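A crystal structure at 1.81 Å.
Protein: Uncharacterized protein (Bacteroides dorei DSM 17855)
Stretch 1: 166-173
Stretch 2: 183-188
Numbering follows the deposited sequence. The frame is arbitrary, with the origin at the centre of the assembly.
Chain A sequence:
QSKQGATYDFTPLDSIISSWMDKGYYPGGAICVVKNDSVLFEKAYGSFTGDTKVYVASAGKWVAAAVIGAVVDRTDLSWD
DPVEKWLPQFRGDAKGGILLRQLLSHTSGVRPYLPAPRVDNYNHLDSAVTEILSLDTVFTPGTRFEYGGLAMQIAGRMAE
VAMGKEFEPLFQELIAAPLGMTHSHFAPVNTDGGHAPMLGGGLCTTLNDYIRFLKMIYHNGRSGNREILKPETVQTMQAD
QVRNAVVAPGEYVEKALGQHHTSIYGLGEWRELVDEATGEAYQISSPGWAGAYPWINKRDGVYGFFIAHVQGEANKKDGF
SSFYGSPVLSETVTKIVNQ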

# COMPACT_ATOMS: atom_id res chain seq x y z
N GLU A 166 5.25 19.24 5.39
CA GLU A 166 5.92 18.10 4.77
C GLU A 166 5.17 16.78 5.07
O GLU A 166 4.36 16.70 6.00
CB GLU A 166 7.38 18.03 5.19
CG GLU A 166 8.26 19.06 4.49
CD GLU A 166 9.72 18.68 4.49
OE1 GLU A 166 10.35 18.79 5.56
OE2 GLU A 166 10.24 18.18 3.47
N PHE A 167 5.43 15.78 4.24
CA PHE A 167 4.63 14.56 4.19
C PHE A 167 4.72 13.72 5.46
O PHE A 167 3.71 13.15 5.93
CB PHE A 167 5.00 13.72 2.95
CG PHE A 167 4.07 12.54 2.74
CD1 PHE A 167 2.89 12.69 2.07
CD2 PHE A 167 4.36 11.32 3.32
CE1 PHE A 167 2.00 11.62 1.93
CE2 PHE A 167 3.50 10.24 3.15
CZ PHE A 167 2.32 10.40 2.48
N GLU A 168 5.91 13.58 6.02
CA GLU A 168 6.03 12.80 7.25
C GLU A 168 5.23 13.48 8.42
O GLU A 168 4.47 12.81 9.13
CB GLU A 168 7.48 12.52 7.58
CG GLU A 168 7.73 11.85 8.93
CD GLU A 168 6.99 10.52 9.14
OE1 GLU A 168 6.64 9.84 8.16
OE2 GLU A 168 6.75 10.15 10.29
N PRO A 169 5.40 14.80 8.60
CA PRO A 169 4.59 15.44 9.64
C PRO A 169 3.10 15.34 9.36
O PRO A 169 2.31 15.14 10.31
CB PRO A 169 5.04 16.90 9.61
CG PRO A 169 6.38 16.89 9.05
CD PRO A 169 6.56 15.63 8.24
N LEU A 170 2.71 15.40 8.10
CA LEU A 170 1.31 15.19 7.73
C LEU A 170 0.80 13.81 8.11
O LEU A 170 -0.31 13.66 8.61
CB LEU A 170 1.08 15.43 6.24
CG LEU A 170 1.10 16.89 5.79
CD1 LEU A 170 1.07 16.90 4.28
CD2 LEU A 170 -0.12 17.64 6.38
N PHE A 171 1.61 12.79 7.88
CA PHE A 171 1.22 11.44 8.26
C PHE A 171 0.95 11.38 9.76
O PHE A 171 -0.02 10.75 10.17
CB PHE A 171 2.32 10.45 7.90
CG PHE A 171 2.13 9.08 8.51
CD1 PHE A 171 0.95 8.38 8.34
CD2 PHE A 171 3.17 8.48 9.21
CE1 PHE A 171 0.78 7.13 8.92
CE2 PHE A 171 3.00 7.26 9.80
CZ PHE A 171 1.80 6.57 9.62
N GLN A 172 1.82 11.98 10.56
CA GLN A 172 1.65 11.93 12.01
C GLN A 172 0.41 12.74 12.41
O GLN A 172 -0.36 12.29 13.23
CB GLN A 172 2.89 12.46 12.73
CG GLN A 172 4.20 11.68 12.46
CD GLN A 172 4.14 10.22 12.90
OE1 GLN A 172 3.41 9.85 13.83
NE2 GLN A 172 4.99 9.40 12.29
N GLU A 173 0.22 13.90 11.82
CA GLU A 173 -0.91 14.76 12.21
C GLU A 173 -2.27 14.15 11.83
O GLU A 173 -3.18 14.07 12.66
CB GLU A 173 -0.75 16.16 11.63
CG GLU A 173 -1.94 17.07 11.92
CD GLU A 173 -1.97 18.33 11.06
OE1 GLU A 173 -0.96 18.63 10.37
OE2 GLU A 173 -3.01 19.03 11.07
N HIS A 183 4.51 4.00 16.61
CA HIS A 183 5.83 3.57 16.20
C HIS A 183 5.95 3.49 14.67
O HIS A 183 6.62 2.60 14.17
CB HIS A 183 6.13 2.19 16.81
CG HIS A 183 6.13 2.19 18.31
ND1 HIS A 183 5.09 1.67 19.05
CD2 HIS A 183 7.03 2.67 19.20
CE1 HIS A 183 5.35 1.83 20.34
NE2 HIS A 183 6.51 2.45 20.46
N SER A 184 5.27 4.36 13.95
CA SER A 184 5.31 4.34 12.49
C SER A 184 5.94 5.60 11.91
O SER A 184 5.77 6.69 12.45
CB SER A 184 3.90 4.16 11.93
OG SER A 184 3.38 2.91 12.32
N HIS A 185 6.63 5.46 10.77
CA HIS A 185 7.11 6.63 10.02
C HIS A 185 7.52 6.24 8.59
O HIS A 185 7.96 5.11 8.36
CB HIS A 185 8.30 7.30 10.69
CG HIS A 185 9.36 6.37 11.15
ND1 HIS A 185 10.30 5.83 10.30
CD2 HIS A 185 9.63 5.85 12.37
CE1 HIS A 185 11.12 5.05 10.98
NE2 HIS A 185 10.70 5.00 12.23
N PHE A 186 7.34 7.18 7.66
CA PHE A 186 7.82 7.07 6.27
C PHE A 186 9.24 7.59 6.08
O PHE A 186 9.93 7.17 5.15
CB PHE A 186 6.89 7.85 5.34
CG PHE A 186 5.56 7.18 5.09
CD1 PHE A 186 5.41 6.26 4.05
CD2 PHE A 186 4.44 7.49 5.87
CE1 PHE A 186 4.15 5.71 3.77
CE2 PHE A 186 3.20 6.92 5.60
CZ PHE A 186 3.06 6.03 4.57
N ALA A 187 9.65 8.51 6.94
CA ALA A 187 10.98 9.13 6.89
C ALA A 187 11.51 9.21 8.31
O ALA A 187 10.71 9.31 9.26
CB ALA A 187 10.87 10.53 6.31
N PRO A 188 12.85 9.19 8.48
CA PRO A 188 13.84 9.06 7.40
C PRO A 188 13.81 7.69 6.73
O PRO A 188 13.45 6.67 7.36
CB PRO A 188 15.18 9.29 8.10
CG PRO A 188 14.93 8.90 9.52
CD PRO A 188 13.48 9.15 9.82
O HOH W 1 3.72 6.94 14.93

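How do the two backbones meet? Residues 167-173 form the start of a helix, with Glu166 at its N-cap position, and the first turns are held by bonds such as Phe171 N to Phe167 O (2.9 Å) and Gln172 N to Glu168 O (3.1 Å). The other stretch has no regular helix or strand. The CA atoms nearest each other across the two stretches are those of Glu168 and Phe186, 6.1 Å apart.

Which polar groups join the stretches? Two side chains of the helix bond to main-chain atoms of the other stretch. Glu168 OE1 accepts a hydrogen bond from Phe186 N at 2.8 Å, while Gln172 NE2 donates to Ser184 O, also at 2.8 Å. Gln172 NE2 donates as well to Glu168 OE2 (2.8 Å), one turn back along the helix, so the amide ties the carboxylate to the same network. Both groups thus read main-chain atoms.

What fills the apolar part of the contact? Three phenylalanine rings do, with Phe186 between two roles. The edge of Phe167 points at the face of Phe186, centroids 5.5 Å apart and planes at 77°; Phe186 in turn directs its own edge at the face of Phe171, at 5.0 Å between centroids and 83°. Such near-perpendicular packing sets the slightly positive ring hydrogens against the electron-rich face of a neighbour. Beside this cluster, Ser184 CB rests at the edge of the Phe171 ring, 3.9 Å from Phe171 CE2. Apart from the rings, Ala187 CB lies 4.1 Å from Glu168 CB.

Does water take part? One water lies 3.1 Å from Gln172 OE1, to which it can donate, and accepts from Ser184 N at 3.2 Å. Gln172 therefore reaches Ser184 directly and can also reach it through solvent.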